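Local coordinates for sporozoite-specific SAG protein (Toxoplasma gondii, PDB 2X28) that is of unknown molecular function but belongs to the SRS family of parasite surface antigens, and probably acts at the sporozoite surface, perhaps in host-cell attachment, at residues 14-19 with 124-129; 64-69 with 84-89. All coordinates share one frame; numbering follows the deposited sequence.

Contact 1: 14-19 with 124-129; sequences SFTVEK and HILVKA. With CD (cadmium ion), chain E; CD (cadmium ion), chain D.
A cadmium ion sits against the side chains of S14 and H124, which are paired across two parallel strands. H124 ND1 binds it at 2.5 Å, while S14 OG lies 2.9 Å from the metal. The imidazole can serve it because CG is anti to the backbone N (chi1 171°), which lays the ring beside the CB of S14. The other ring nitrogen, NE2, is hydrogen-bonded to S95 OG, so both nitrogens are engaged and the ring's rotation is fixed. The ion probably comes from the crystallisation medium.

The strands run at 18° to one another and are joined by the staggered bonding of a parallel ladder. L126 gives its N-H to F15 O and takes that of V17 on its own O, each at 2.9 Å; F15 N to H124 O and K128 N to V17 O continue the series. F15, V17, I125 and V127 point to one face; V17, I125 and V127 are buried there, as suits apolar residues, while F15 near the end stays partly exposed. F15 CD2 comes within 4.2 Å of I125 CG1, and V17 CB meets V127 CG1 at 4.1 Å.

At the far end, K128 lays the start of its side chain along the other strand, CG 3.4 Å from E18 CA and CD passing T16 CG2, before its end leads away; a long aliphatic chain suits this partly exposed place. E18 turns its carboxylate outward, where OE2 binds a second cadmium ion at 2.2 Å, with H22 ND1 completing the pair of protein ligands.

Strand 12-17 is an outermost strand of a mixed four-stranded sheet. Strand 121-127 bonds on to strand 94-101 through V96 and T94, and the apolar face packs on V24 and F26 of strand 22-28 and on L84 and V86 of strand 80-86.

Contact 2: 64-69 with 84-89; sequences KSASLA and LTVDAL. With CD (cadmium ion), chain C.
The antiparallel hairpin of strands 66-72 and 80-86 is held at its open end by S65, D87 and A88. S65 grips the other segment through two oxygens. Its O accepts D87 N at 3.1 Å, with the donor well above the carbonyl plane, and its OG accepts A88 N at 2.7 Å in a fairly straight bond (164°). OG reaches that N-H because it stands between the backbone N and carbonyl carbon (chi1 81°); serine is short enough to do this.

Beyond, S67 and T85 form a hydrogen-bonded pair, S67 N meeting T85 O at 2.9 Å and T85 N returning to S67 O, both in the carbonyl plane. Their hydroxyls share a bridging water on the polar face. On the other face the non-hydrogen-bonded pairs are apolar: the small A66 CB touches V86 CG2 at 4.1 Å, and the side chains of L68 and L84 cross at about a right angle, with L68 CD1 4.2 Å from L84 CB.

D87 holds a cadmium ion with both carboxylate oxygens, and a water on the metal is close to S67 OG. The metal would offset the aspartate's charge, while the serine oxygens satisfy two backbone N-H groups just where the ladder ends.

In the fold
Both contacts lie in the SRS domain that spans the first half of the chain, their centres about 11 Å apart. Contact 2 is nested within contact 1 along the sequence: 14-19, 64-69, 84-89, then 124-129. Contact 1 belongs to the mixed four-stranded sheet, contact 2 to the antiparallel three-stranded one, and the two sheets pack face to face as a beta sandwich, with V86 meeting V17 and V127, and L84 meeting I125. L89 joins the two directly, its CD1 lying 3.5 Å from K128 O. Because L89 also touches A130 and P131, this corner of the sandwich adjoins the chain leading to the second SRS domain.

Contact 1: 14-19 with 124-129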
ATOM      1  N   SER A  14      -1.154  21.173   0.586  1.00 19.11           N
ATOM      2  CA  SER A  14      -0.721  19.853   0.966  1.00 18.55           C
ATOM      3  C   SER A  14      -1.839  18.829   0.933  1.00 17.98           C
ATOM      4  O   SER A  14      -3.022  19.175   0.814  1.00 17.92           O
ATOM      5  CB  SER A  14       0.060  19.855   2.310  1.00 19.66           C
ATOM      6  OG  SER A  14      -0.405  20.798   3.217  1.00 19.63           O
ATOM      7  N   PHE A  15      -1.428  17.568   0.981  1.00 15.49           N
ATOM      8  CA  PHE A  15      -2.311  16.432   0.885  1.00 14.50           C
ATOM      9  C   PHE A  15      -1.729  15.337   1.713  1.00 12.97           C
ATOM     10  O   PHE A  15      -0.541  15.351   1.990  1.00 11.06           O
ATOM     11  CB  PHE A  15      -2.382  15.939  -0.570  1.00 14.54           C
ATOM     12  CG  PHE A  15      -2.837  17.018  -1.559  1.00 16.30           C
ATOM     13  CD1 PHE A  15      -4.207  17.250  -1.775  1.00 15.56           C
ATOM     14  CD2 PHE A  15      -1.913  17.796  -2.249  1.00 16.82           C
ATOM     15  CE1 PHE A  15      -4.650  18.229  -2.613  1.00 11.61           C
ATOM     16  CE2 PHE A  15      -2.349  18.796  -3.152  1.00 14.15           C
ATOM     17  CZ  PHE A  15      -3.740  19.000  -3.321  1.00 14.05           C
ATOM     18  N   THR A  16      -2.560  14.360   2.056  1.00 13.08           N
ATOM     19  CA  THR A  16      -2.128  13.139   2.735  1.00 12.81           C
ATOM     20  C   THR A  16      -2.651  11.900   2.016  1.00 14.07           C
ATOM     21  O   THR A  16      -3.824  11.855   1.647  1.00 13.35           O
ATOM     22  CB  THR A  16      -2.621  13.143   4.224  1.00 12.76           C
ATOM     23  OG1 THR A  16      -2.075  14.287   4.875  1.00  9.82           O
ATOM     24  CG2 THR A  16      -2.155  11.880   5.030  1.00 13.72           C
ATOM     25  N   VAL A  17      -1.767  10.903   1.843  1.00 15.01           N
ATOM     26  CA  VAL A  17      -2.157   9.510   1.540  1.00 14.22           C
ATOM     27  C   VAL A  17      -2.101   8.681   2.830  1.00 15.21           C
ATOM     28  O   VAL A  17      -1.023   8.419   3.386  1.00 14.02           O
ATOM     29  CB  VAL A  17      -1.218   8.848   0.466  1.00 13.73           C
ATOM     30  CG1 VAL A  17      -1.706   7.435   0.091  1.00 13.42           C
ATOM     31  CG2 VAL A  17      -1.078   9.749  -0.762  1.00  9.59           C
ATOM     32  N   GLU A  18      -3.271   8.239   3.268  1.00 16.61           N
ATOM     33  CA  GLU A  18      -3.479   7.758   4.632  1.00 19.01           C
ATOM     34  C   GLU A  18      -3.796   6.280   4.588  1.00 19.83           C
ATOM     35  O   GLU A  18      -3.576   5.574   5.585  1.00 20.02           O
ATOM     36  CB  GLU A  18      -4.607   8.548   5.272  1.00 17.85           C
ATOM     37  CG  GLU A  18      -5.436   9.228   4.169  1.00 24.84           C
ATOM     38  CD  GLU A  18      -6.791   8.658   4.028  1.00 28.35           C
ATOM     39  OE1 GLU A  18      -7.118   7.779   4.862  1.00 33.75           O
ATOM     40  OE2 GLU A  18      -7.533   9.101   3.130  1.00 25.53           O
ATOM     41  N   LYS A  19      -4.264   5.815   3.419  1.00 20.23           N
ATOM     42  CA  LYS A  19      -4.524   4.369   3.170  1.00 21.83           C
ATOM     43  C   LYS A  19      -3.851   3.842   1.885  1.00 21.22           C
ATOM     44  O   LYS A  19      -3.772   4.563   0.899  1.00 19.66           O
ATOM     45  CB  LYS A  19      -6.036   4.081   3.075  1.00 22.06           C
ATOM     46  CG  LYS A  19      -6.806   4.124   4.378  1.00 24.87           C
ATOM     47  CD  LYS A  19      -8.162   3.392   4.231  1.00 30.21           C
ATOM     48  CE  LYS A  19      -9.279   4.296   3.765  1.00 33.71           C
ATOM     49  NZ  LYS A  19     -10.376   3.647   2.948  1.00 37.53           N
ATOM     50  N   HIS A 124       3.017  19.815  -0.865  1.00 14.49           N
ATOM     51  CA  HIS A 124       3.572  18.898   0.140  1.00 14.12           C
ATOM     52  C   HIS A 124       2.623  17.737   0.292  1.00 13.50           C
ATOM     53  O   HIS A 124       1.423  17.912   0.542  1.00 12.47           O
ATOM     54  CB  HIS A 124       3.807  19.575   1.512  1.00 14.87           C
ATOM     55  CG  HIS A 124       4.169  18.607   2.622  1.00 14.73           C
ATOM     56  ND1 HIS A 124       3.755  18.774   3.922  1.00 11.54           N
ATOM     57  CD2 HIS A 124       4.914  17.471   2.615  1.00 14.61           C
ATOM     58  CE1 HIS A 124       4.208  17.774   4.666  1.00 13.69           C
ATOM     59  NE2 HIS A 124       4.914  16.968   3.895  1.00 15.73           N
ATOM     60  N   ILE A 125       3.159  16.533   0.148  1.00 14.46           N
ATOM     61  CA  ILE A 125       2.338  15.310   0.274  1.00 13.65           C
ATOM     62  C   ILE A 125       2.917  14.420   1.355  1.00 14.75           C
ATOM     63  O   ILE A 125       4.090  13.973   1.284  1.00 14.29           O
ATOM     64  CB  ILE A 125       2.182  14.547  -1.078  1.00 13.98           C
ATOM     65  CG1 ILE A 125       1.630  15.516  -2.133  1.00 12.00           C
ATOM     66  CG2 ILE A 125       1.375  13.160  -0.858  1.00 12.77           C
ATOM     67  CD1 ILE A 125       1.482  14.959  -3.594  1.00 13.32           C
ATOM     68  N   LEU A 126       2.100  14.181   2.376  1.00 15.26           N
ATOM     69  CA  LEU A 126       2.486  13.303   3.464  1.00 16.11           C
ATOM     70  C   LEU A 126       1.941  11.915   3.166  1.00 15.82           C
ATOM     71  O   LEU A 126       0.767  11.755   2.887  1.00 17.07           O
ATOM     72  CB  LEU A 126       1.897  13.801   4.811  1.00 15.85           C
ATOM     73  CG  LEU A 126       2.201  12.866   5.985  1.00 15.88           C
ATOM     74  CD1 LEU A 126       3.674  12.968   6.181  1.00 17.39           C
ATOM     75  CD2 LEU A 126       1.500  13.288   7.272  1.00 17.87           C
ATOM     76  N   VAL A 127       2.793  10.906   3.218  1.00 16.52           N
ATOM     77  CA  VAL A 127       2.324   9.526   3.040  1.00 17.39           C
ATOM     78  C   VAL A 127       2.503   8.834   4.370  1.00 17.64           C
ATOM     79  O   VAL A 127       3.636   8.683   4.817  1.00 15.80           O
ATOM     80  CB  VAL A 127       3.124   8.797   1.971  1.00 17.73           C
ATOM     81  CG1 VAL A 127       2.463   7.424   1.606  1.00 16.23           C
ATOM     82  CG2 VAL A 127       3.264   9.693   0.750  1.00 19.74           C
ATOM     83  N   LYS A 128       1.388   8.447   4.995  1.00 18.06           N
ATOM     84  CA  LYS A 128       1.433   7.804   6.327  1.00 19.74           C
ATOM     85  C   LYS A 128       2.127   6.473   6.293  1.00 19.66           C
ATOM     86  O   LYS A 128       2.043   5.760   5.282  1.00 20.62           O
ATOM     87  CB  LYS A 128       0.039   7.564   6.892  1.00 19.06           C
ATOM     88  CG  LYS A 128      -0.865   8.670   6.673  1.00 21.73           C
ATOM     89  CD  LYS A 128      -0.993   9.516   7.861  1.00 23.77           C
ATOM     90  CE  LYS A 128      -1.984   8.859   8.817  1.00 28.11           C
ATOM     91  NZ  LYS A 128      -1.305   8.548  10.092  1.00 25.12           N
ATOM     92  N   ALA A 129       2.741   6.134   7.429  1.00 19.35           N
ATOM     93  CA  ALA A 129       3.346   4.844   7.685  1.00 19.32           C
ATOM     94  C   ALA A 129       2.283   3.793   7.597  1.00 19.39           C
ATOM     95  O   ALA A 129       1.150   4.071   7.979  1.00 19.76           O
ATOM     96  CB  ALA A 129       3.928   4.845   9.068  1.00 19.73           C
TER
HETATM   97 CD    CD E1242       2.037  20.298   4.775  1.00 23.00          CD
HETATM   98 CD    CD D1241      -7.443   9.293   0.960  1.00 35.35          CD

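Contact 2: 64-69 with 84-89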
ATOM      1  N   LYS A  64       8.505   2.988  -2.768  1.00 26.18           N
ATOM      2  CA  LYS A  64       8.650   1.775  -3.585  1.00 26.89           C
ATOM      3  C   LYS A  64       7.521   1.489  -4.594  1.00 25.44           C
ATOM      4  O   LYS A  64       7.798   1.025  -5.727  1.00 25.59           O
ATOM      5  CB  LYS A  64       8.769   0.525  -2.695  1.00 27.81           C
ATOM      6  CG  LYS A  64       9.915   0.500  -1.677  1.00 33.62           C
ATOM      7  CD  LYS A  64      11.273   0.043  -2.267  1.00 41.33           C
ATOM      8  CE  LYS A  64      12.458   0.331  -1.286  1.00 43.98           C
ATOM      9  NZ  LYS A  64      12.705   1.805  -1.091  1.00 45.65           N
ATOM     10  N   SER A  65       6.274   1.729  -4.174  1.00 22.71           N
ATOM     11  CA  SER A  65       5.089   1.316  -4.959  1.00 20.12           C
ATOM     12  C   SER A  65       4.195   2.470  -5.405  1.00 18.38           C
ATOM     13  O   SER A  65       2.998   2.287  -5.645  1.00 17.55           O
ATOM     14  CB  SER A  65       4.270   0.308  -4.147  1.00 20.25           C
ATOM     15  OG  SER A  65       3.452   0.988  -3.213  1.00 21.25           O
ATOM     16  N   ALA A  66       4.762   3.673  -5.483  1.00 17.26           N
ATOM     17  CA  ALA A  66       4.005   4.850  -5.903  1.00 16.63           C
ATOM     18  C   ALA A  66       4.059   5.044  -7.430  1.00 15.90           C
ATOM     19  O   ALA A  66       4.951   4.532  -8.092  1.00 15.14           O
ATOM     20  CB  ALA A  66       4.557   6.114  -5.193  1.00 17.35           C
ATOM     21  N   SER A  67       3.094   5.770  -7.980  1.00 15.14           N
ATOM     22  CA  SER A  67       3.248   6.323  -9.347  1.00 14.49           C
ATOM     23  C   SER A  67       2.813   7.795  -9.443  1.00 14.49           C
ATOM     24  O   SER A  67       1.948   8.275  -8.668  1.00 14.13           O
ATOM     25  CB  SER A  67       2.437   5.503 -10.321  1.00 14.85           C
ATOM     26  OG  SER A  67       1.096   5.569  -9.920  1.00 12.68           O
ATOM     27  N   LEU A  68       3.411   8.525 -10.369  1.00 12.84           N
ATOM     28  CA  LEU A  68       2.949   9.864 -10.606  1.00 13.59           C
ATOM     29  C   LEU A  68       2.473   9.964 -12.041  1.00 14.62           C
ATOM     30  O   LEU A  68       3.258   9.667 -12.964  1.00 15.75           O
ATOM     31  CB  LEU A  68       4.066  10.882 -10.325  1.00 12.48           C
ATOM     32  CG  LEU A  68       3.589  12.343 -10.386  1.00 14.06           C
ATOM     33  CD1 LEU A  68       2.615  12.697  -9.258  1.00 13.24           C
ATOM     34  CD2 LEU A  68       4.816  13.312 -10.418  1.00 13.35           C
ATOM     35  N   ALA A  69       1.207  10.370 -12.227  1.00 15.22           N
ATOM     36  CA  ALA A  69       0.606  10.540 -13.547  1.00 16.92           C
ATOM     37  C   ALA A  69       0.410  12.010 -13.822  1.00 17.74           C
ATOM     38  O   ALA A  69       0.356  12.838 -12.892  1.00 18.01           O
ATOM     39  CB  ALA A  69      -0.766   9.802 -13.672  1.00 16.17           C
ATOM     40  N   LEU A  84      -0.926  11.131  -7.807  1.00 15.25           N
ATOM     41  CA  LEU A  84      -0.003  10.239  -7.085  1.00 14.62           C
ATOM     42  C   LEU A  84      -0.852   9.154  -6.481  1.00 14.74           C
ATOM     43  O   LEU A  84      -1.804   9.457  -5.784  1.00 14.40           O
ATOM     44  CB  LEU A  84       0.758  10.958  -5.942  1.00 14.15           C
ATOM     45  CG  LEU A  84       1.854  10.125  -5.172  1.00 14.08           C
ATOM     46  CD1 LEU A  84       3.098  10.185  -5.900  1.00  9.44           C
ATOM     47  CD2 LEU A  84       2.144  10.573  -3.714  1.00 11.59           C
ATOM     48  N   THR A  85      -0.504   7.907  -6.774  1.00 15.07           N
ATOM     49  CA  THR A  85      -1.111   6.709  -6.149  1.00 16.34           C
ATOM     50  C   THR A  85       0.001   6.032  -5.390  1.00 16.33           C
ATOM     51  O   THR A  85       1.120   5.948  -5.885  1.00 16.94           O
ATOM     52  CB  THR A  85      -1.561   5.687  -7.215  1.00 16.32           C
ATOM     53  OG1 THR A  85      -2.264   6.365  -8.277  1.00 17.33           O
ATOM     54  CG2 THR A  85      -2.434   4.588  -6.573  1.00 17.45           C
ATOM     55  N   VAL A  86      -0.278   5.604  -4.173  1.00 16.17           N
ATOM     56  CA  VAL A  86       0.682   4.829  -3.403  1.00 15.98           C
ATOM     57  C   VAL A  86       0.019   3.465  -3.149  1.00 15.89           C
ATOM     58  O   VAL A  86      -1.004   3.383  -2.440  1.00 16.32           O
ATOM     59  CB  VAL A  86       1.080   5.568  -2.111  1.00 15.83           C
ATOM     60  CG1 VAL A  86       2.107   4.781  -1.316  1.00 12.00           C
ATOM     61  CG2 VAL A  86       1.591   7.004  -2.469  1.00 16.93           C
ATOM     62  N   ASP A  87       0.563   2.426  -3.769  1.00 15.31           N
ATOM     63  CA  ASP A  87      -0.015   1.060  -3.659  1.00 16.02           C
ATOM     64  C   ASP A  87       0.060   0.414  -2.287  1.00 16.60           C
ATOM     65  O   ASP A  87      -0.931  -0.098  -1.814  1.00 18.72           O
ATOM     66  CB  ASP A  87       0.650   0.112  -4.638  1.00 16.06           C
ATOM     67  CG  ASP A  87       0.394   0.486  -6.034  1.00 13.16           C
ATOM     68  OD1 ASP A  87      -0.359   1.454  -6.261  1.00 13.93           O
ATOM     69  OD2 ASP A  87       0.980  -0.175  -6.888  1.00 16.68           O
ATOM     70  N   ALA A  88       1.248   0.418  -1.704  1.00 16.84           N
ATOM     71  CA  ALA A  88       1.526  -0.085  -0.363  1.00 17.85           C
ATOM     72  C   ALA A  88       2.155   1.068   0.436  1.00 17.30           C
ATOM     73  O   ALA A  88       3.090   1.678  -0.026  1.00 16.11           O
ATOM     74  CB  ALA A  88       2.525  -1.252  -0.435  1.00 17.18           C
ATOM     75  N   LEU A  89       1.642   1.355   1.630  1.00 17.41           N
ATOM     76  CA  LEU A  89       2.190   2.439   2.417  1.00 17.20           C
ATOM     77  C   LEU A  89       3.619   2.089   2.876  1.00 17.95           C
ATOM     78  O   LEU A  89       3.955   0.914   3.083  1.00 18.39           O
ATOM     79  CB  LEU A  89       1.297   2.716   3.609  1.00 15.46           C
ATOM     80  CG  LEU A  89      -0.058   3.372   3.475  1.00 15.62           C
ATOM     81  CD1 LEU A  89      -0.652   3.562   4.922  1.00 11.38           C
ATOM     82  CD2 LEU A  89      -0.040   4.697   2.658  1.00 11.37           C
TER
HETATM   83 CD    CD C1240       0.060   1.492  -8.834  1.00 35.89          CD
HETATM   84  O   HOH W   1       5.696   2.869  -1.461  1.00 35.57           O
HETATM   85  O   HOH W   2      -0.696   7.788 -10.418  1.00 13.41           O
HETATM   86  O   HOH W   3      -0.400   3.533  -9.849  1.00  7.44           O